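Local coordinates for nicotinamide-nucleotide adenylyltransferase NadR family / Ribosylnicotinamide kinase (Lactococcus lactis subsp. cremoris, PDB 6GYE), which binds nicotinamide riboside and probably phosphorylates it to the mononucleotide, which its adenylyltransferase domain may then convert to NAD, at residues Gly21-Ala24 / Gly29-Gln32; Lys134-Pro137 / Gln142-Val145; Arg198-Ser203 / Ile255-Thr260; Arg214-Ala219 / Met229-Arg234. All coordinates share one frame; numbering follows the deposited sequence. Where two conformers were deposited one is given.

Contact 1: Gly21-Ala24 / Gly29-Gln32. With SO4 (sulfate ion), chain E.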
loop_
_atom_site.group_PDB
_atom_site.type_symbol
_atom_site.label_atom_id
_atom_site.label_comp_id
_atom_site.label_asym_id
_atom_site.label_seq_id
_atom_site.Cartn_x
_atom_site.Cartn_y
_atom_site.Cartn_z
ATOM N N GLY A 21 6.500 -13.682 13.966
ATOM C CA GLY A 21 6.884 -12.360 13.493
ATOM C C GLY A 21 5.739 -11.392 13.685
ATOM O O GLY A 21 4.594 -11.794 13.909
ATOM N N THR A 22 6.073 -10.098 13.598
ATOM C CA THR A 22 5.045 -9.065 13.449
ATOM C C THR A 22 4.715 -8.791 11.972
ATOM O O THR A 22 3.561 -8.489 11.640
ATOM C CB THR A 22 5.458 -7.768 14.151
ATOM O OG1 THR A 22 6.791 -7.430 13.783
ATOM C CG2 THR A 22 5.409 -7.925 15.661
ATOM N N PHE A 23 5.708 -8.866 11.083
ATOM C CA PHE A 23 5.514 -8.801 9.627
ATOM C C PHE A 23 4.913 -7.472 9.166
ATOM O O PHE A 23 3.874 -7.423 8.498
ATOM C CB PHE A 23 4.642 -9.962 9.148
ATOM C CG PHE A 23 5.169 -11.303 9.514
ATOM C CD1 PHE A 23 6.299 -11.801 8.899
ATOM C CD2 PHE A 23 4.533 -12.074 10.480
ATOM C CE1 PHE A 23 6.792 -13.052 9.232
ATOM C CE2 PHE A 23 5.000 -13.329 10.799
ATOM C CZ PHE A 23 6.136 -13.822 10.174
ATOM N N ALA A 24 5.604 -6.390 9.512
ATOM C CA ALA A 24 5.203 -5.023 9.180
ATOM C C ALA A 24 6.371 -4.293 8.521
ATOM O O ALA A 24 6.902 -3.324 9.076
ATOM C CB ALA A 24 4.738 -4.280 10.434
ATOM N N GLY A 29 13.944 -11.508 3.893
ATOM C CA GLY A 29 14.628 -12.115 5.030
ATOM C C GLY A 29 13.746 -13.115 5.762
ATOM O O GLY A 29 14.161 -14.245 6.028
ATOM N N HIS A 30 12.505 -12.710 6.089
ATOM C CA HIS A 30 11.518 -13.654 6.612
ATOM C C HIS A 30 11.376 -14.850 5.687
ATOM O O HIS A 30 11.382 -16.012 6.129
ATOM C CB HIS A 30 10.148 -12.985 6.764
ATOM C CG HIS A 30 10.101 -11.880 7.774
ATOM N ND1 HIS A 30 9.767 -10.584 7.437
ATOM C CD2 HIS A 30 10.274 -11.888 9.117
ATOM C CE1 HIS A 30 9.779 -9.834 8.526
ATOM N NE2 HIS A 30 10.079 -10.602 9.558
ATOM N N GLN A 31 11.203 -14.573 4.392
ATOM C CA GLN A 31 10.789 -15.621 3.471
ATOM C C GLN A 31 11.870 -16.677 3.325
ATOM O O GLN A 31 11.564 -17.869 3.237
ATOM C CB GLN A 31 10.402 -15.002 2.131
ATOM C CG GLN A 31 9.139 -14.184 2.275
ATOM C CD GLN A 31 8.909 -13.168 1.161
ATOM O OE1 GLN A 31 8.064 -12.286 1.294
ATOM N NE2 GLN A 31 9.668 -13.277 0.071
ATOM N N GLN A 32 13.137 -16.259 3.298
ATOM C CA GLN A 32 14.222 -17.230 3.219
ATOM C C GLN A 32 14.252 -18.116 4.453
ATOM O O GLN A 32 14.505 -19.320 4.347
ATOM C CB GLN A 32 15.558 -16.514 3.007
ATOM C CG GLN A 32 15.693 -16.045 1.563
ATOM C CD GLN A 32 16.307 -14.661 1.429
ATOM O OE1 GLN A 32 17.160 -14.267 2.217
ATOM N NE2 GLN A 32 15.825 -13.892 0.453
HETATM S S SO4 E . 9.471 -8.709 12.660
HETATM O O1 SO4 E . 10.372 -9.712 12.103
HETATM O O2 SO4 E . 8.828 -7.930 11.596
HETATM O O3 SO4 E . 8.496 -9.455 13.447
HETATM O O4 SO4 E . 10.185 -7.757 13.509
#
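Phe23 (chi1 -56°) and His30 (chi1 -65°) both hold CG anti to their own carbonyl carbon and beside the backbone N, and this swings the two rings together although their CA atoms stay 8.3 Å apart. The CD1–CE1 edge of Phe23 is presented to one face of the imidazole, with Phe23 CE1 3.7 Å from His30 CD2. Centroids 4.8 Å apart and planes at 58° make the pair edge-to-face. The phenyl edge thus supports the histidine from one side, while polar contacts hold it in its own plane. His30 NE2 gives a nearly linear hydrogen bond of 2.7 Å to sulfate O1; the second ring nitrogen, ND1, is hydrogen-bonded to the backbone N of His27, fixing the ring's rotation. Sulfate O3 accepts from Thr22 N and, at 2.7 Å, from Thr22 OG1. Sulfate O2 accepts from Phe23 N at 3.3 Å. Arg150 NH1 adds a cationic partner. The sulfate probably comes from the crystallisation liquor, yet the site lies in the loop between a strand and a helix, and the His-Thr-Gly-His sequence where that helix starts (residues 27-30) matches the HxGH motif of the nucleotidyltransferase superfamily, which binds nucleotide phosphates.

Contact 2: Lys134-Pro137 / Gln142-Val145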
loop_
_atom_site.group_PDB
_atom_site.type_symbol
_atom_site.label_atom_id
_atom_site.label_comp_id
_atom_site.label_asym_id
_atom_site.label_seq_id
_atom_site.Cartn_x
_atom_site.Cartn_y
_atom_site.Cartn_z
ATOM N N LYS A 134 9.582 -23.037 30.195
ATOM C CA LYS A 134 8.936 -23.369 31.465
ATOM C C LYS A 134 7.466 -23.766 31.325
ATOM O O LYS A 134 6.892 -24.280 32.288
ATOM C CB LYS A 134 9.049 -22.197 32.443
ATOM C CG LYS A 134 10.470 -21.782 32.777
ATOM C CD LYS A 134 10.489 -20.655 33.811
ATOM C CE LYS A 134 9.656 -19.472 33.335
ATOM N NZ LYS A 134 9.592 -18.373 34.336
ATOM N N ARG A 135 6.838 -23.546 30.172
ATOM C CA ARG A 135 5.386 -23.650 30.061
ATOM C C ARG A 135 4.940 -24.648 28.997
ATOM O O ARG A 135 3.824 -24.535 28.485
ATOM C CB ARG A 135 4.771 -22.275 29.788
ATOM C CG ARG A 135 4.874 -21.308 30.968
ATOM C CD ARG A 135 4.512 -19.897 30.533
ATOM N NE ARG A 135 4.467 -18.954 31.648
ATOM C CZ ARG A 135 5.540 -18.366 32.172
ATOM N NH1 ARG A 135 6.750 -18.634 31.703
ATOM N NH2 ARG A 135 5.404 -17.506 33.167
ATOM N N PHE A 136 5.774 -25.625 28.660
ATOM C CA PHE A 136 5.336 -26.693 27.773
ATOM C C PHE A 136 4.209 -27.482 28.438
ATOM O O PHE A 136 4.389 -27.986 29.555
ATOM C CB PHE A 136 6.498 -27.628 27.443
ATOM C CG PHE A 136 7.580 -26.994 26.622
ATOM C CD1 PHE A 136 7.307 -25.906 25.812
ATOM C CD2 PHE A 136 8.862 -27.506 26.640
ATOM C CE1 PHE A 136 8.296 -25.333 25.050
ATOM C CE2 PHE A 136 9.855 -26.942 25.880
ATOM C CZ PHE A 136 9.573 -25.853 25.080
ATOM N N PRO A 137 3.057 -27.627 27.792
ATOM C CA PRO A 137 1.957 -28.383 28.393
ATOM C C PRO A 137 2.111 -29.882 28.191
ATOM O O PRO A 137 2.833 -30.358 27.311
ATOM C CB PRO A 137 0.718 -27.859 27.660
ATOM C CG PRO A 137 1.222 -27.219 26.391
ATOM C CD PRO A 137 2.736 -27.192 26.422
ATOM N N GLN A 142 5.918 -33.379 21.918
ATOM C CA GLN A 142 7.304 -33.110 22.263
ATOM C C GLN A 142 7.659 -31.708 21.773
ATOM O O GLN A 142 7.451 -31.381 20.599
ATOM C CB GLN A 142 8.227 -34.149 21.628
ATOM C CG GLN A 142 9.671 -34.098 22.123
ATOM C CD GLN A 142 10.630 -34.897 21.244
ATOM O OE1 GLN A 142 10.543 -34.863 20.011
ATOM N NE2 GLN A 142 11.524 -35.648 21.879
ATOM N N TYR A 143 8.156 -30.877 22.682
ATOM C CA TYR A 143 8.450 -29.480 22.412
ATOM C C TYR A 143 9.924 -29.173 22.567
ATOM O O TYR A 143 10.583 -29.670 23.484
ATOM C CB TYR A 143 7.670 -28.561 23.337
ATOM C CG TYR A 143 6.204 -28.566 23.048
ATOM C CD1 TYR A 143 5.706 -27.883 21.938
ATOM C CD2 TYR A 143 5.310 -29.252 23.866
ATOM C CE1 TYR A 143 4.359 -27.874 21.648
ATOM C CE2 TYR A 143 3.948 -29.248 23.588
ATOM C CZ TYR A 143 3.483 -28.556 22.469
ATOM O OH TYR A 143 2.147 -28.535 22.158
ATOM N N ALA A 144 10.422 -28.332 21.670
ATOM C CA ALA A 144 11.766 -27.802 21.756
ATOM C C ALA A 144 11.710 -26.345 21.326
ATOM O O ALA A 144 10.901 -25.959 20.478
ATOM C CB ALA A 144 12.759 -28.596 20.885
ATOM N N VAL A 145 12.574 -25.538 21.921
ATOM C CA VAL A 145 12.715 -24.134 21.578
ATOM C C VAL A 145 14.108 -23.973 21.006
ATOM O O VAL A 145 15.078 -24.470 21.585
ATOM C CB VAL A 145 12.492 -23.216 22.793
ATOM C CG1 VAL A 145 12.946 -21.812 22.482
ATOM C CG2 VAL A 145 11.035 -23.210 23.170
#
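Phe136 and Tyr143 bring the two backbones nearest, their CA atoms 6.8 Å apart, where the non-helical segment 134-137 runs past strand segment 142-145 without pairing to it. This is the helix-to-strand connection of an alpha/beta unit in the Rossmann-like adenylyltransferase domain: helix 126-133 ends, the chain turns, and strand 142-147 joins 118-123 at one border of a parallel sheet. Aromatic and aliphatic carbon makes the contact. Tyr143 CB sits squarely over the centre of the Phe136 ring, 3.4 Å from its centroid and 2° off the ring normal, a CH-pi contact. The tyrosine ring is displaced from the phenyl, planes at 26° and centroids 5.3 Å apart, so the two hardly overlap. The side chains slide past each other in opposite directions; the torsion of Tyr143 (chi1 -69°), with CG beside the backbone N, leaves CB, and not the ring, over the phenyl. Pro137 crosses the tyrosine at about a right angle, placing Pro137 CD 3.7 Å from Tyr143 CE2. Phe105 of helix 95-110 meets Tyr143 edge-to-face and also touches Phe136 and Pro137, closing the cluster from the helical layer. The phenolic oxygen turns back to the connection, where Tyr143 OH is hydrogen-bonded to Asp139 OD2 and Asn141 ND2. Across the phenyl from CG, Val145 CG2 meets the ring at its edge, in plane, 3.6 Å from Phe136 CZ.

Contact 3: Arg198-Ser203 / Ile255-Thr260. With NNR (Nicotinamide riboside), chain I.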
loop_
_atom_site.group_PDB
_atom_site.type_symbol
_atom_site.label_atom_id
_atom_site.label_comp_id
_atom_site.label_asym_id
_atom_site.label_seq_id
_atom_site.Cartn_x
_atom_site.Cartn_y
_atom_site.Cartn_z
ATOM N N ARG A 198 3.993 11.231 -18.733
ATOM C CA ARG A 198 4.805 10.198 -19.365
ATOM C C ARG A 198 6.287 10.514 -19.270
ATOM O O ARG A 198 7.097 9.614 -19.018
ATOM C CB ARG A 198 4.395 10.023 -20.825
ATOM C CG ARG A 198 2.948 9.598 -20.982
ATOM C CD ARG A 198 2.556 9.473 -22.445
ATOM N NE ARG A 198 1.245 8.848 -22.577
ATOM C CZ ARG A 198 0.580 8.744 -23.718
ATOM N NH1 ARG A 198 1.097 9.228 -24.837
ATOM N NH2 ARG A 198 -0.603 8.158 -23.731
ATOM N N ARG A 199 6.664 11.787 -19.452
ATOM C CA ARG A 199 8.074 12.142 -19.337
ATOM C C ARG A 199 8.556 11.995 -17.895
ATOM O O ARG A 199 9.644 11.454 -17.654
ATOM C CB ARG A 199 8.313 13.551 -19.868
ATOM C CG ARG A 199 7.925 13.643 -21.323
ATOM C CD ARG A 199 8.977 14.195 -22.211
ATOM N NE ARG A 199 8.830 15.613 -22.494
ATOM C CZ ARG A 199 8.703 16.114 -23.720
ATOM N NH1 ARG A 199 8.700 15.305 -24.778
ATOM N NH2 ARG A 199 8.605 17.425 -23.884
ATOM N N LEU A 200 7.758 12.440 -16.916
ATOM C CA LEU A 200 8.178 12.268 -15.524
ATOM C C LEU A 200 8.367 10.791 -15.191
ATOM O O LEU A 200 9.419 10.394 -14.683
ATOM C CB LEU A 200 7.174 12.913 -14.565
ATOM C CG LEU A 200 7.056 14.441 -14.575
ATOM C CD1 LEU A 200 5.880 14.874 -13.718
ATOM C CD2 LEU A 200 8.345 15.114 -14.098
ATOM N N ALA A 201 7.364 9.957 -15.502
ATOM C CA ALA A 201 7.433 8.524 -15.197
ATOM C C ALA A 201 8.578 7.849 -15.942
ATOM O O ALA A 201 9.369 7.099 -15.354
ATOM C CB ALA A 201 6.107 7.833 -15.548
ATOM N N ARG A 202 8.681 8.098 -17.247
ATOM C CA ARG A 202 9.731 7.425 -17.999
ATOM C C ARG A 202 11.111 7.866 -17.527
ATOM O O ARG A 202 12.071 7.098 -17.632
ATOM C CB ARG A 202 9.528 7.643 -19.504
ATOM C CG ARG A 202 8.396 6.750 -20.060
ATOM C CD ARG A 202 7.848 7.220 -21.394
ATOM N NE ARG A 202 6.869 6.273 -21.916
ATOM C CZ ARG A 202 5.985 6.536 -22.875
ATOM N NH1 ARG A 202 5.918 7.738 -23.448
ATOM N NH2 ARG A 202 5.163 5.576 -23.264
ATOM N N SER A 203 11.226 9.067 -16.946
ATOM C CA SER A 203 12.535 9.521 -16.469
ATOM C C SER A 203 13.103 8.588 -15.410
ATOM O O SER A 203 14.325 8.484 -15.270
ATOM C CB SER A 203 12.440 10.934 -15.894
ATOM O OG SER A 203 12.030 11.862 -16.884
ATOM N N ILE A 255 7.525 4.162 -6.993
ATOM C CA ILE A 255 6.924 5.458 -7.291
ATOM C C ILE A 255 6.004 5.285 -8.494
ATOM O O ILE A 255 6.423 4.717 -9.507
ATOM C CB ILE A 255 8.014 6.509 -7.603
ATOM C CG1 ILE A 255 9.084 6.518 -6.502
ATOM C CG2 ILE A 255 7.390 7.900 -7.809
ATOM C CD1 ILE A 255 10.176 7.579 -6.664
ATOM N N VAL A 256 4.766 5.803 -8.415
ATOM C CA VAL A 256 3.860 5.775 -9.563
ATOM C C VAL A 256 3.312 7.172 -9.841
ATOM O O VAL A 256 3.188 8.009 -8.942
ATOM C CB VAL A 256 2.696 4.769 -9.391
ATOM C CG1 VAL A 256 3.227 3.430 -8.903
ATOM C CG2 VAL A 256 1.664 5.310 -8.456
ATOM N N PHE A 257 2.986 7.419 -11.105
ATOM C CA PHE A 257 2.470 8.705 -11.557
ATOM C C PHE A 257 1.042 8.530 -12.047
ATOM O O PHE A 257 0.753 7.603 -12.809
ATOM C CB PHE A 257 3.350 9.300 -12.655
ATOM C CG PHE A 257 4.700 9.733 -12.167
ATOM C CD1 PHE A 257 5.748 8.815 -12.048
ATOM C CD2 PHE A 257 4.922 11.053 -11.812
ATOM C CE1 PHE A 257 7.003 9.207 -11.578
ATOM C CE2 PHE A 257 6.182 11.467 -11.349
ATOM C CZ PHE A 257 7.225 10.534 -11.231
ATOM N N LEU A 258 0.149 9.393 -11.578
ATOM C CA LEU A 258 -1.270 9.292 -11.889
ATOM C C LEU A 258 -1.713 10.504 -12.699
ATOM O O LEU A 258 -1.487 11.645 -12.288
ATOM C CB LEU A 258 -2.097 9.181 -10.604
ATOM C CG LEU A 258 -1.757 7.999 -9.695
ATOM C CD1 LEU A 258 -2.738 7.980 -8.519
ATOM C CD2 LEU A 258 -1.782 6.653 -10.474
ATOM N N ASP A 259 -2.389 10.249 -13.823
ATOM C CA ASP A 259 -2.924 11.305 -14.685
ATOM C C ASP A 259 -4.358 11.594 -14.241
ATOM O O ASP A 259 -5.322 10.965 -14.709
ATOM C CB ASP A 259 -2.859 10.891 -16.153
ATOM C CG ASP A 259 -3.024 12.078 -17.104
ATOM O OD1 ASP A 259 -3.401 13.168 -16.621
ATOM O OD2 ASP A 259 -2.750 11.936 -18.320
ATOM N N THR A 260 -4.491 12.557 -13.321
ATOM C CA THR A 260 -5.751 13.016 -12.719
ATOM C C THR A 260 -6.378 11.975 -11.792
ATOM O O THR A 260 -5.918 10.832 -11.704
ATOM C CB THR A 260 -6.792 13.462 -13.777
ATOM O OG1 THR A 260 -7.426 12.333 -14.378
ATOM C CG2 THR A 260 -6.169 14.310 -14.858
HETATM O O2R NNR I . -5.601 0.210 -5.207
HETATM C C2R NNR I . -5.205 1.006 -4.082
HETATM C C3R NNR I . -5.475 0.319 -2.749
HETATM O O3R NNR I . -6.079 -0.972 -2.903
HETATM C C4R NNR I . -6.415 1.238 -1.984
HETATM C C5R NNR I . -5.797 1.687 -0.667
HETATM O O5R NNR I . -6.694 2.583 -0.001
HETATM O O4R NNR I . -6.683 2.378 -2.805
HETATM C C1R NNR I . -6.004 2.300 -4.061
HETATM N N1 NNR I . -5.099 3.441 -4.207
HETATM C C2 NNR I . -5.464 4.480 -4.971
HETATM C C6 NNR I . -3.917 3.432 -3.576
HETATM C C5 NNR I . -3.039 4.503 -3.698
HETATM C C4 NNR I . -3.393 5.591 -4.482
HETATM C C3 NNR I . -4.623 5.576 -5.125
HETATM C C7 NNR I . -5.041 6.733 -5.982
HETATM O O7 NNR I . -5.864 6.557 -6.865
HETATM N N7 NNR I . -4.500 7.930 -5.755
#
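Leu200 and Ala201 meet Phe257 in a buried helix-on-sheet contact of the kinase domain, where helix 193-203 packs against strand 255-259 at one border of the four-stranded parallel sheet. The evidence lies around a single aromatic ring. Phe257 points toward the helix and turns one face to the helix backbone: Ala201 N stands 3.9 Å above the ring plane and Leu200 C 4.1 Å, both displaced toward the rim. The two side chains grip different parts of that ring. Ala201 CB reaches Phe257 CD1 at 3.7 Å, whereas Leu200 CB comes equally near to CE2. The small alanine allows a close approach, with Ala201 CA only 3.6 Å from Phe257 CD1. Leu200 crosses the phenylalanine at about a right angle and also touches helix 358-370, so it joins the strand to the C-terminal helix. Helix 193-203 begins within the Gly-Ser-Ala-Ser-Thr-Gly-Lys-Thr sequence, which fits a P-loop (Walker A), its first turn carrying the motif's Lys193 and Thr194. At the end of the strand Asp259 reaches both: OD1 forms a salt bridge with Lys193 NZ, and OD2 a hydrogen bond with Thr194 OG1. That placement is consistent with the Walker B position of P-loop kinases. Leu258, next after Phe257, departs from the opposite face of the strand and belongs to the nicotinamide riboside pocket, its CD1 lying 3.3 Å from the carboxamide N7 of the ligand.

Contact 4: Arg214-Ala219 / Met229-Arg234. With SO4 (sulfate ion), chain F.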
loop_
_atom_site.group_PDB
_atom_site.type_symbol
_atom_site.label_atom_id
_atom_site.label_comp_id
_atom_site.label_asym_id
_atom_site.label_seq_id
_atom_site.Cartn_x
_atom_site.Cartn_y
_atom_site.Cartn_z
ATOM N N ARG A 214 -10.472 10.544 -21.268
ATOM C CA ARG A 214 -10.167 10.474 -22.689
ATOM C C ARG A 214 -10.505 9.102 -23.259
ATOM O O ARG A 214 -11.099 9.003 -24.334
ATOM C CB ARG A 214 -8.703 10.819 -22.931
ATOM C CG ARG A 214 -8.243 10.661 -24.371
ATOM C CD ARG A 214 -6.887 11.286 -24.501
ATOM N NE ARG A 214 -6.848 12.521 -23.714
ATOM C CZ ARG A 214 -5.739 13.159 -23.348
ATOM N NH1 ARG A 214 -4.547 12.677 -23.682
ATOM N NH2 ARG A 214 -5.831 14.277 -22.640
ATOM N N GLU A 215 -10.112 8.028 -22.570
ATOM C CA GLU A 215 -10.470 6.697 -23.058
ATOM C C GLU A 215 -11.983 6.558 -23.154
ATOM O O GLU A 215 -12.520 6.095 -24.168
ATOM C CB GLU A 215 -9.899 5.603 -22.145
ATOM C CG GLU A 215 -10.183 4.190 -22.681
ATOM C CD GLU A 215 -10.354 3.123 -21.604
ATOM O OE1 GLU A 215 -9.443 2.955 -20.766
ATOM O OE2 GLU A 215 -11.406 2.443 -21.610
ATOM N N TYR A 216 -12.682 6.981 -22.100
ATOM C CA TYR A 216 -14.126 6.821 -22.035
ATOM C C TYR A 216 -14.822 7.537 -23.192
ATOM O O TYR A 216 -15.753 6.989 -23.804
ATOM C CB TYR A 216 -14.597 7.345 -20.675
ATOM C CG TYR A 216 -16.060 7.179 -20.383
ATOM C CD1 TYR A 216 -16.978 8.154 -20.769
ATOM C CD2 TYR A 216 -16.529 6.056 -19.705
ATOM C CE1 TYR A 216 -18.323 8.017 -20.506
ATOM C CE2 TYR A 216 -17.880 5.900 -19.433
ATOM C CZ TYR A 216 -18.770 6.888 -19.835
ATOM O OH TYR A 216 -20.103 6.753 -19.569
ATOM N N GLU A 217 -14.398 8.764 -23.498
ATOM C CA GLU A 217 -15.035 9.498 -24.579
ATOM C C GLU A 217 -14.713 8.915 -25.947
ATOM O O GLU A 217 -15.530 9.041 -26.866
ATOM C CB GLU A 217 -14.651 10.968 -24.522
ATOM C CG GLU A 217 -15.242 11.652 -23.317
ATOM C CD GLU A 217 -14.986 13.135 -23.318
ATOM O OE1 GLU A 217 -14.005 13.561 -23.941
ATOM O OE2 GLU A 217 -15.753 13.870 -22.679
ATOM N N GLU A 218 -13.542 8.292 -26.116
ATOM C CA GLU A 218 -13.247 7.627 -27.387
ATOM C C GLU A 218 -14.031 6.324 -27.530
ATOM O O GLU A 218 -14.633 6.065 -28.577
ATOM C CB GLU A 218 -11.751 7.354 -27.508
ATOM C CG GLU A 218 -10.905 8.579 -27.763
ATOM C CD GLU A 218 -9.408 8.293 -27.663
ATOM O OE1 GLU A 218 -9.005 7.113 -27.794
ATOM O OE2 GLU A 218 -8.636 9.255 -27.456
ATOM N N ALA A 219 -14.039 5.502 -26.474
ATOM C CA ALA A 219 -14.720 4.213 -26.520
ATOM C C ALA A 219 -16.221 4.394 -26.700
ATOM O O ALA A 219 -16.850 3.675 -27.483
ATOM C CB ALA A 219 -14.425 3.413 -25.242
ATOM N N MET A 229 -24.798 12.890 -15.676
ATOM C CA MET A 229 -24.435 12.463 -14.325
ATOM C C MET A 229 -23.811 11.073 -14.317
ATOM O O MET A 229 -22.810 10.830 -13.633
ATOM C CB MET A 229 -25.671 12.488 -13.427
ATOM C CG MET A 229 -25.384 12.073 -12.003
ATOM S SD MET A 229 -26.885 12.142 -11.008
ATOM C CE MET A 229 -27.903 10.897 -11.804
ATOM N N ASP A 230 -24.379 10.155 -15.093
ATOM C CA ASP A 230 -23.949 8.768 -15.030
ATOM C C ASP A 230 -22.583 8.576 -15.670
ATOM O O ASP A 230 -21.814 7.709 -15.237
ATOM C CB ASP A 230 -24.996 7.888 -15.692
ATOM C CG ASP A 230 -24.689 6.433 -15.552
ATOM O OD1 ASP A 230 -24.519 5.967 -14.403
ATOM O OD2 ASP A 230 -24.631 5.753 -16.593
ATOM N N ASP A 231 -22.261 9.382 -16.685
ATOM C CA ASP A 231 -20.916 9.361 -17.237
ATOM C C ASP A 231 -19.891 9.758 -16.181
ATOM O O ASP A 231 -18.840 9.115 -16.049
ATOM C CB ASP A 231 -20.842 10.306 -18.432
ATOM C CG ASP A 231 -21.824 9.933 -19.525
ATOM O OD1 ASP A 231 -21.799 8.767 -19.967
ATOM O OD2 ASP A 231 -22.617 10.809 -19.930
ATOM N N TYR A 232 -20.183 10.824 -15.421
ATOM C CA TYR A 232 -19.262 11.260 -14.381
ATOM C C TYR A 232 -19.049 10.158 -13.359
ATOM O O TYR A 232 -17.914 9.896 -12.948
ATOM C CB TYR A 232 -19.768 12.549 -13.722
ATOM C CG TYR A 232 -19.508 13.774 -14.567
ATOM C CD1 TYR A 232 -18.274 14.411 -14.536
ATOM C CD2 TYR A 232 -20.490 14.285 -15.412
ATOM C CE1 TYR A 232 -18.009 15.529 -15.319
ATOM C CE2 TYR A 232 -20.243 15.404 -16.202
ATOM C CZ TYR A 232 -19.002 16.020 -16.149
ATOM O OH TYR A 232 -18.739 17.124 -16.924
ATOM N N ALA A 233 -20.126 9.466 -12.983
ATOM C CA ALA A 233 -19.988 8.364 -12.045
ATOM C C ALA A 233 -19.045 7.311 -12.596
ATOM O O ALA A 233 -18.141 6.841 -11.892
ATOM C CB ALA A 233 -21.350 7.753 -11.740
ATOM N N ARG A 234 -19.229 6.935 -13.866
ATOM C CA ARG A 234 -18.351 5.935 -14.464
ATOM C C ARG A 234 -16.917 6.440 -14.586
ATOM O O ARG A 234 -15.976 5.642 -14.494
ATOM C CB ARG A 234 -18.899 5.497 -15.826
ATOM C CG ARG A 234 -19.907 4.353 -15.714
ATOM C CD ARG A 234 -20.617 4.090 -17.023
ATOM N NE ARG A 234 -21.705 3.130 -16.852
ATOM C CZ ARG A 234 -21.665 1.867 -17.260
ATOM N NH1 ARG A 234 -20.589 1.406 -17.887
ATOM N NH2 ARG A 234 -22.712 1.071 -17.050
HETATM S S SO4 F . -3.609 17.268 -21.714
HETATM O O1 SO4 F . -2.775 17.630 -22.866
HETATM O O2 SO4 F . -5.015 17.178 -22.087
HETATM O O3 SO4 F . -3.258 15.956 -21.188
HETATM O O4 SO4 F . -3.425 18.316 -20.720
#
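Tyr216 and Asp231 mark the nearest approach of two helical segments, 214-219 and 229-234, with CA atoms 8.7 Å apart, so a long side chain has to bridge the gap. Tyr216 does so: with CG anti to the backbone N (chi1 -176°) its ring extends toward the second helix, and Tyr216 OH donates a hydrogen bond of 2.7 Å to Asp231 OD1. That oxygen lies at the ring edge, in the plane of the phenol, and uses its anti lone pair; ring and carboxylate planes are 67° apart. Asp231 OD2 meanwhile accepts from the backbone N of Lys228, so both carboxylate oxygens are engaged and the acceptor is held for the tyrosine. Arg234 adds aliphatic contact, its CB 3.8 Å from Tyr216 CE2, although this side chain was modelled in two conformers, so its details are less certain. Both helices belong to the P-loop kinase domain. Helix 229-247 carries Tyr240 and Asn243 of the riboside pocket, while the Arg214 guanidinium reaches a sulfate, probably from the crystallisation liquor, that sits on the backbone amides of Ser190, Thr191, Gly192 and Lys193, as a nucleotide phosphate would in a P-loop. Arg214 NH2 makes weak hydrogen bonds to sulfate O2 at 3.1 Å and O3 at 3.4 Å.

In the fold
The four contacts divide between two domains: contacts 1 and 2 lie in the adenylyltransferase half, contacts 3 and 4 on the other side of the chain's centre in the kinase half. Contacts 1 and 3 are buried, contact 4 is partly buried and contact 2 lies at the surface. Contacts 2 and 3 rest on carbon against an aromatic ring at a border strand of each sheet, whereas contact 4 spans two helices with one polar bond and contact 1 adds an anion to a ring pair. Contacts 3 and 4 come within about 6 Å at their nearest atoms, and both reach toward the probable P-loop, contact 3 by firm side-chain bonds from the strand end and contact 4 by weak bonds to its sulfate.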